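Local coordinates for histone-lysine N-methyltransferase, H3 lysine-9 specific SUVH4 (Arabidopsis thaliana, PDB 4QEN) that methylates histone H3 at its ninth residue, a lysine, to mark chromatin for silencing, and binds methylated DNA with the 5-methylcytosine flipped out of the duplex, at a contact of chain A with DNA. Residues are numbered along the deposited sequence; one frame, centred on the assembly and turned at random.

Site 1: a contact of chain A with DNA. Residues 72, 85-87, 116, 131. With nucleotides of chain B.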
ATOM      1  N   ARG A  72       4.518  -7.674 -10.404  1.00 20.64           N
ATOM      2  CA  ARG A  72       5.153  -8.998 -10.386  1.00 18.53           C
ATOM      3  C   ARG A  72       6.430  -8.919  -9.517  1.00 23.11           C
ATOM      4  O   ARG A  72       6.804  -9.859  -8.779  1.00 25.09           O
ATOM      5  CB  ARG A  72       5.462  -9.480 -11.817  1.00 19.92           C
ATOM      6  CG  ARG A  72       4.223  -9.873 -12.662  1.00 18.50           C
ATOM      7  CD  ARG A  72       3.664 -11.277 -12.266  1.00 27.01           C
ATOM      8  NE  ARG A  72       4.743 -12.254 -12.188  1.00 21.21           N
ATOM      9  CZ  ARG A  72       5.060 -13.115 -13.149  1.00 20.92           C
ATOM     10  NH1 ARG A  72       4.334 -13.181 -14.270  1.00 19.70           N
ATOM     11  NH2 ARG A  72       6.104 -13.921 -12.971  1.00 18.79           N
ATOM     12  N   LEU A  85       8.852 -12.439 -14.939  1.00 20.32           N
ATOM     13  CA  LEU A  85       8.137 -12.575 -16.207  1.00 20.73           C
ATOM     14  C   LEU A  85       7.380 -13.916 -16.261  1.00 20.27           C
ATOM     15  O   LEU A  85       6.157 -13.952 -16.422  1.00 22.30           O
ATOM     16  CB  LEU A  85       9.142 -12.456 -17.366  1.00 23.20           C
ATOM     17  CG  LEU A  85       8.660 -12.405 -18.817  1.00 36.75           C
ATOM     18  CD1 LEU A  85       7.493 -11.467 -18.952  1.00 41.83           C
ATOM     19  CD2 LEU A  85       9.793 -11.976 -19.766  1.00 35.63           C
ATOM     20  N   ASN A  86       8.140 -14.993 -16.114  1.00 20.78           N
ATOM     21  CA  ASN A  86       7.707 -16.383 -16.230  1.00 27.04           C
ATOM     22  C   ASN A  86       6.419 -16.705 -15.458  1.00 24.77           C
ATOM     23  O   ASN A  86       6.304 -16.389 -14.280  1.00 21.42           O
ATOM     24  CB  ASN A  86       8.875 -17.249 -15.743  1.00 38.37           C
ATOM     25  CG  ASN A  86       8.817 -18.667 -16.219  1.00 56.91           C
ATOM     26  OD1 ASN A  86       7.763 -19.303 -16.202  1.00 62.84           O
ATOM     27  ND2 ASN A  86       9.975 -19.197 -16.619  1.00 55.85           N
ATOM     28  N   GLY A  87       5.469 -17.350 -16.130  1.00 23.60           N
ATOM     29  CA  GLY A  87       4.190 -17.681 -15.528  1.00 22.12           C
ATOM     30  C   GLY A  87       4.249 -18.785 -14.500  1.00 24.12           C
ATOM     31  O   GLY A  87       3.453 -18.806 -13.564  1.00 20.29           O
ATOM     32  N   TYR A 116      -2.031 -15.885 -22.550  1.00 27.03           N
ATOM     33  CA  TYR A 116      -2.082 -17.091 -23.377  1.00 32.57           C
ATOM     34  C   TYR A 116      -3.503 -17.313 -23.910  1.00 30.85           C
ATOM     35  O   TYR A 116      -4.443 -17.468 -23.130  1.00 28.16           O
ATOM     36  CB  TYR A 116      -1.603 -18.306 -22.570  1.00 26.58           C
ATOM     37  CG  TYR A 116      -0.094 -18.495 -22.545  1.00 27.11           C
ATOM     38  CD1 TYR A 116       0.749 -17.565 -21.928  1.00 25.51           C
ATOM     39  CD2 TYR A 116       0.488 -19.616 -23.131  1.00 29.53           C
ATOM     40  CE1 TYR A 116       2.130 -17.751 -21.905  1.00 24.98           C
ATOM     41  CE2 TYR A 116       1.855 -19.810 -23.116  1.00 27.50           C
ATOM     42  CZ  TYR A 116       2.675 -18.882 -22.500  1.00 31.43           C
ATOM     43  OH  TYR A 116       4.037 -19.100 -22.500  1.00 25.57           O
ATOM     44  N   GLN A 131       3.912 -23.475 -20.732  1.00 19.01           N
ATOM     45  CA  GLN A 131       4.805 -22.443 -21.272  1.00 24.54           C
ATOM     46  C   GLN A 131       5.481 -22.941 -22.542  1.00 22.75           C
ATOM     47  O   GLN A 131       5.557 -24.139 -22.764  1.00 25.27           O
ATOM     48  CB  GLN A 131       5.885 -22.078 -20.236  1.00 27.32           C
ATOM     49  CG  GLN A 131       6.969 -23.176 -20.041  1.00 24.72           C
ATOM     50  CD  GLN A 131       8.076 -22.775 -19.049  1.00 31.76           C
ATOM     51  OE1 GLN A 131       7.936 -22.969 -17.847  1.00 24.21           O
ATOM     52  NE2 GLN A 131       9.181 -22.221 -19.561  1.00 30.01           N
TER
ATOM     53  P    DC B   5      15.197 -21.563 -26.261  1.00 35.31           P
ATOM     54  OP1  DC B   5      14.607 -22.871 -26.600  1.00 40.56           O
ATOM     55  OP2  DC B   5      15.249 -20.468 -27.254  1.00 32.66           O
ATOM     56  O5'  DC B   5      14.438 -20.975 -24.997  1.00 36.26           O
ATOM     57  C5'  DC B   5      14.245 -21.783 -23.862  1.00 28.24           C
ATOM     58  C4'  DC B   5      13.760 -20.896 -22.737  1.00 29.69           C
ATOM     59  O4'  DC B   5      14.793 -19.947 -22.386  1.00 31.33           O
ATOM     60  C3'  DC B   5      12.516 -20.059 -23.032  1.00 29.43           C
ATOM     61  O3'  DC B   5      11.458 -20.694 -22.342  1.00 28.47           O
ATOM     62  C2'  DC B   5      12.825 -18.661 -22.461  1.00 33.15           C
ATOM     63  C1'  DC B   5      14.139 -18.882 -21.706  1.00 33.09           C
ATOM     64  N1   DC B   5      15.122 -17.748 -21.614  1.00 27.74           N
ATOM     65  C2   DC B   5      15.450 -17.263 -20.346  1.00 27.92           C
ATOM     66  O2   DC B   5      14.895 -17.771 -19.369  1.00 26.32           O
ATOM     67  N3   DC B   5      16.344 -16.253 -20.219  1.00 33.21           N
ATOM     68  C4   DC B   5      16.927 -15.735 -21.302  1.00 34.06           C
ATOM     69  N4   DC B   5      17.816 -14.744 -21.123  1.00 31.59           N
ATOM     70  C5   DC B   5      16.615 -16.219 -22.611  1.00 34.98           C
ATOM     71  C6   DC B   5      15.721 -17.218 -22.719  1.00 35.71           C
ATOM     72  P    DT B   6       9.931 -20.445 -22.771  1.00 28.80           P
ATOM     73  OP1  DT B   6       9.153 -21.578 -22.240  1.00 30.77           O
ATOM     74  OP2  DT B   6       9.867 -20.053 -24.194  1.00 25.47           O
ATOM     75  O5'  DT B   6       9.490 -19.173 -21.923  1.00 25.99           O
ATOM     76  C5'  DT B   6       9.376 -19.262 -20.513  1.00 22.19           C
ATOM     77  C4'  DT B   6       9.299 -17.843 -20.013  1.00 26.18           C
ATOM     78  O4'  DT B   6      10.569 -17.198 -20.263  1.00 26.84           O
ATOM     79  C3'  DT B   6       8.256 -17.033 -20.770  1.00 25.21           C
ATOM     80  O3'  DT B   6       7.363 -16.507 -19.821  1.00 34.08           O
ATOM     81  C2'  DT B   6       9.053 -15.912 -21.436  1.00 30.66           C
ATOM     82  C1'  DT B   6      10.286 -15.855 -20.541  1.00 31.32           C
ATOM     83  N1   DT B   6      11.495 -15.214 -21.152  1.00 23.56           N
ATOM     84  C2   DT B   6      12.353 -14.554 -20.305  1.00 26.41           C
ATOM     85  O2   DT B   6      12.184 -14.494 -19.094  1.00 30.34           O
ATOM     86  N3   DT B   6      13.428 -13.996 -20.925  1.00 26.66           N
ATOM     87  C4   DT B   6      13.724 -13.991 -22.269  1.00 29.34           C
ATOM     88  O4   DT B   6      14.730 -13.425 -22.686  1.00 30.72           O
ATOM     89  C5   DT B   6      12.778 -14.703 -23.111  1.00 29.54           C
ATOM     90  C7   DT B   6      12.977 -14.791 -24.598  1.00 28.59           C
ATOM     91  C6   DT B   6      11.717 -15.278 -22.516  1.00 24.61           C
ATOM     92  N1  5CM B   7       0.948 -16.312 -18.410  1.00 27.63           N
ATOM     93  C2  5CM B   7      -0.364 -16.415 -18.686  1.00 21.14           C
ATOM     94  N3  5CM B   7      -0.918 -17.706 -18.887  1.00 24.54           N
ATOM     95  C4  5CM B   7      -0.123 -18.859 -18.970  1.00 21.93           C
ATOM     96  C5  5CM B   7       1.243 -18.745 -18.816  1.00 25.69           C
ATOM     97  C5A 5CM B   7       2.121 -19.852 -18.891  1.00 24.15           C
ATOM     98  C6  5CM B   7       1.734 -17.474 -18.583  1.00 24.59           C
ATOM     99  O2  5CM B   7      -1.156 -15.484 -18.587  1.00 23.63           O
ATOM    100  N4  5CM B   7      -0.616 -20.086 -19.217  1.00 22.77           N
ATOM    101  C1' 5CM B   7       2.012 -15.249 -18.288  1.00 33.79           C
ATOM    102  C2' 5CM B   7       3.301 -14.983 -17.679  1.00 35.13           C
ATOM    103  C3' 5CM B   7       3.331 -13.418 -18.274  1.00 22.52           C
ATOM    104  C4' 5CM B   7       3.279 -13.664 -19.805  1.00 28.40           C
ATOM    105  O4' 5CM B   7       2.082 -14.574 -19.638  1.00 29.14           O
ATOM    106  O3' 5CM B   7       2.309 -12.484 -17.934  1.00 28.80           O
ATOM    107  C5' 5CM B   7       4.581 -14.557 -19.886  1.00 25.33           C
ATOM    108  O5' 5CM B   7       5.154 -15.639 -19.131  1.00 34.07           O
ATOM    109  P   5CM B   7       5.808 -16.933 -19.793  1.00 28.47           P
ATOM    110  OP1 5CM B   7       5.712 -18.078 -18.866  1.00 27.74           O
ATOM    111  OP2 5CM B   7       5.315 -17.137 -21.163  1.00 26.66           O
TER
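Tyr116 OH donates a hydrogen bond to OP2 of the 5CM7 phosphate at 2.7 Å, while the other non-bridging oxygen, OP1, takes the backbone N-H of Gly87 (N to OP1 2.8 Å) in a nearly straight bond. The phosphate is thus held from two sides, by a phenol and by a peptide. Tyr116 does a second job: 5CM7, the unpaired 5-methylcytosine, lies along one face of its ring, the two planes inclined by 21°. CD1 of the tyrosine sits 3.3 Å from C4 of the base, and the methyl carbon C5A lies over the rim of the phenol ring. With chi1 at -84°, CG is beside the backbone N, and the ring lies across the base while its hydroxyl reaches the 5'-phosphate of the same nucleotide. A leucine in place of Tyr116 would probably leave OP2 without its donor and the flipped base without the aromatic face that packs against it here. Behind the phosphate, Arg72 steadies the 85-87 loop: NH2 reaches the carbonyl O of Asn86, a poorly ordered residue, at 2.8 Å, approaching from above the carbonyl plane. Because that carbonyl shares a peptide with Gly87 N, the arginine may polarise the unit towards the phosphate. Arg72 NH1 likewise bonds Leu85 O. Leu85 places CD2 3.5 Å from O2 of DT6, at the minor-groove edge of this paired base. One phosphate upstream, Gln131 NE2 gives OP1 of DT6 a bond of 2.8 Å that lies in its amide plane. Together these groups form part of the SRA domain's base-flipping site, holding the backbone on the 5' side of the methylated cytosine and stacking against its everted base.

Site 2: a contact of chain A with DNA. Residues 35, 37, 71-72. With nucleotides of chain B.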
ATOM      1  N   ARG A  35      13.438   0.110 -15.821  1.00 30.03           N
ATOM      2  CA  ARG A  35      12.661  -0.852 -15.027  1.00 30.50           C
ATOM      3  C   ARG A  35      13.005  -0.808 -13.536  1.00 29.51           C
ATOM      4  O   ARG A  35      13.558  -1.763 -12.995  1.00 29.86           O
ATOM      5  CB  ARG A  35      12.810  -2.278 -15.587  1.00 26.74           C
ATOM      6  CG  ARG A  35      12.202  -2.453 -16.964  1.00 29.12           C
ATOM      7  CD  ARG A  35      10.675  -2.358 -16.939  1.00 29.95           C
ATOM      8  NE  ARG A  35      10.046  -3.343 -16.051  1.00 30.62           N
ATOM      9  CZ  ARG A  35       9.682  -4.570 -16.418  1.00 26.45           C
ATOM     10  NH1 ARG A  35       9.888  -4.988 -17.666  1.00 25.92           N
ATOM     11  NH2 ARG A  35       9.128  -5.391 -15.531  1.00 25.38           N
ATOM     12  N   ASP A  37      11.310  -1.239 -11.014  1.00 24.12           N
ATOM     13  CA  ASP A  37      10.702  -2.345 -10.260  1.00 26.71           C
ATOM     14  C   ASP A  37      11.664  -3.556 -10.141  1.00 24.26           C
ATOM     15  O   ASP A  37      11.914  -4.112  -9.044  1.00 24.31           O
ATOM     16  CB  ASP A  37       9.351  -2.745 -10.885  1.00 23.15           C
ATOM     17  CG  ASP A  37       9.470  -3.192 -12.360  1.00 34.12           C
ATOM     18  OD1 ASP A  37      10.242  -2.570 -13.137  1.00 28.65           O
ATOM     19  OD2 ASP A  37       8.780  -4.174 -12.746  1.00 27.84           O
ATOM     20  N   SER A  71       2.662  -5.528  -8.183  1.00 18.28           N
ATOM     21  CA  SER A  71       3.476  -5.732  -9.374  1.00 18.79           C
ATOM     22  C   SER A  71       3.993  -7.155  -9.298  1.00 19.06           C
ATOM     23  O   SER A  71       3.909  -7.783  -8.235  1.00 21.29           O
ATOM     24  CB  SER A  71       4.658  -4.744  -9.411  1.00 19.81           C
ATOM     25  OG  SER A  71       5.508  -4.965  -8.294  1.00 20.92           O
ATOM     26  N   ARG A  72       4.518  -7.674 -10.404  1.00 20.64           N
ATOM     27  CA  ARG A  72       5.153  -8.998 -10.386  1.00 18.53           C
ATOM     28  C   ARG A  72       6.430  -8.919  -9.517  1.00 23.11           C
ATOM     29  O   ARG A  72       6.804  -9.859  -8.779  1.00 25.09           O
ATOM     30  CB  ARG A  72       5.462  -9.480 -11.817  1.00 19.92           C
ATOM     31  CG  ARG A  72       4.223  -9.873 -12.662  1.00 18.50           C
ATOM     32  CD  ARG A  72       3.664 -11.277 -12.266  1.00 27.01           C
ATOM     33  NE  ARG A  72       4.743 -12.254 -12.188  1.00 21.21           N
ATOM     34  CZ  ARG A  72       5.060 -13.115 -13.149  1.00 20.92           C
ATOM     35  NH1 ARG A  72       4.334 -13.181 -14.270  1.00 19.70           N
ATOM     36  NH2 ARG A  72       6.104 -13.921 -12.971  1.00 18.79           N
TER
ATOM     37  P    DA B   8       2.424 -11.393 -16.754  1.00 36.70           P
ATOM     38  OP1  DA B   8       1.920 -11.973 -15.490  1.00 31.91           O
ATOM     39  OP2  DA B   8       1.783 -10.182 -17.305  1.00 25.17           O
ATOM     40  O5'  DA B   8       3.986 -11.140 -16.530  1.00 38.71           O
ATOM     41  C5'  DA B   8       4.684 -10.204 -17.278  1.00 31.13           C
ATOM     42  C4'  DA B   8       5.263  -9.140 -16.359  1.00 31.02           C
ATOM     43  O4'  DA B   8       6.388  -8.523 -17.020  1.00 25.11           O
ATOM     44  C3'  DA B   8       4.333  -7.971 -16.090  1.00 25.26           C
ATOM     45  O3'  DA B   8       4.831  -7.297 -14.934  1.00 26.28           O
ATOM     46  C2'  DA B   8       4.493  -7.148 -17.376  1.00 29.01           C
ATOM     47  C1'  DA B   8       5.945  -7.407 -17.783  1.00 27.31           C
ATOM     48  N9   DA B   8       6.212  -7.826 -19.160  1.00 33.69           N
ATOM     49  C8   DA B   8       5.451  -8.600 -20.005  1.00 33.65           C
ATOM     50  N7   DA B   8       6.020  -8.845 -21.169  1.00 28.92           N
ATOM     51  C5   DA B   8       7.253  -8.209 -21.080  1.00 29.55           C
ATOM     52  C6   DA B   8       8.342  -8.074 -21.978  1.00 38.96           C
ATOM     53  N6   DA B   8       8.410  -8.598 -23.225  1.00 38.29           N
ATOM     54  N1   DA B   8       9.396  -7.365 -21.527  1.00 34.07           N
ATOM     55  C2   DA B   8       9.387  -6.826 -20.307  1.00 34.60           C
ATOM     56  N3   DA B   8       8.428  -6.889 -19.390  1.00 30.10           N
ATOM     57  C4   DA B   8       7.381  -7.588 -19.845  1.00 29.87           C
ATOM     58  P    DT B   9       4.019  -6.084 -14.259  1.00 27.52           P
ATOM     59  OP1  DT B   9       4.439  -6.006 -12.842  1.00 27.21           O
ATOM     60  OP2  DT B   9       2.595  -6.316 -14.602  1.00 29.83           O
ATOM     61  O5'  DT B   9       4.548  -4.769 -15.006  1.00 30.19           O
ATOM     62  C5'  DT B   9       5.892  -4.366 -14.792  1.00 30.90           C
ATOM     63  C4'  DT B   9       6.296  -3.346 -15.841  1.00 39.63           C
ATOM     64  O4'  DT B   9       6.431  -4.009 -17.118  1.00 35.32           O
ATOM     65  C3'  DT B   9       5.311  -2.202 -16.105  1.00 36.02           C
ATOM     66  O3'  DT B   9       5.694  -1.072 -15.327  1.00 38.56           O
ATOM     67  C2'  DT B   9       5.413  -1.941 -17.616  1.00 37.72           C
ATOM     68  C1'  DT B   9       6.440  -2.969 -18.091  1.00 39.98           C
ATOM     69  N1   DT B   9       6.172  -3.663 -19.373  1.00 45.73           N
ATOM     70  C2   DT B   9       7.162  -3.717 -20.337  1.00 45.81           C
ATOM     71  O2   DT B   9       8.255  -3.189 -20.213  1.00 40.08           O
ATOM     72  N3   DT B   9       6.820  -4.422 -21.467  1.00 40.89           N
ATOM     73  C4   DT B   9       5.623  -5.073 -21.725  1.00 44.90           C
ATOM     74  O4   DT B   9       5.418  -5.686 -22.777  1.00 46.09           O
ATOM     75  C5   DT B   9       4.635  -4.978 -20.672  1.00 44.10           C
ATOM     76  C7   DT B   9       3.291  -5.631 -20.821  1.00 41.78           C
ATOM     77  C6   DT B   9       4.956  -4.291 -19.563  1.00 43.24           C
TER
HETATM   78  O   HOH W   1       6.961  -5.964 -12.007  1.00 24.03           O
HETATM   79  O   HOH W   2      11.105  -3.649 -19.747  1.00 34.03           O
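Bends at chi2 (-69°) and chi3 (-58°) fold Arg35 so that its guanidinium enters the minor groove edgewise to DA8 and flat against the sugar of DT9. NH1 donates to N3 of the adenine at 3.0 Å, the acceptor lying somewhat out of the guanidinium plane. Over one face of the same group, almost at its centre, stands the deoxyribose oxygen O4' of DT9, 3.4 Å from CZ. NH1 also bonds water 2, which passes the contact on to the thymine O2 of DT9, so one nitrogen addresses two successive bases. Purine N3 and pyrimidine O2 are acceptors common to the minor groove, and these contacts are likely to read its shape more than its sequence.

Asp37 fixes the rotation of the guanidinium. Its carboxylate meets the arginine side-on, OD1 with NE at 3.0 Å and OD2 with NH2 at 3.1 Å, each oxygen using its syn lone pair and the groups lying nearly coplanar. OD2 also contacts water 1, 2.7 Å away, which in turn bonds OP1 of the DT9 phosphate. That phosphate oxygen receives the main-chain N of Arg72 as well, at 3.0 Å and almost straight, with CA and CB of Ser71 packed nearby. The Arg72 side chain, bent at chi2 and chi3, turns to the preceding phosphate, where NH1 forms an in-plane salt bridge with OP1 of DA8 at 3.0 Å. Two consecutive phosphates are therefore bound by one residue, through its backbone and its guanidinium.

Arg35 lies in the loop immediately before helix 36-46, and Asp37 in that helix's first turn. Arg72 opens helix 72-78, whose N-terminal end faces the DT9 phosphate and would probably favour its negative charge; one helix start thus meets the minor groove and the other the phosphates.

The C-alpha centres of site 1 and site 2 are about 13 Å apart, and Arg72 belongs to both. Its guanidinium ties the loop 85-87 of site 1 to the DNA phosphate of site 2, while its backbone N, at the start of helix 72-78, binds the next phosphate. Along chain B the sites follow one another without a gap: site 1 takes DT6 and the flipped 5CM7, and site 2 the two paired nucleotides after it. The strand is therefore held on both sides of the everted base, an arrangement likely to stabilise the distorted backbone.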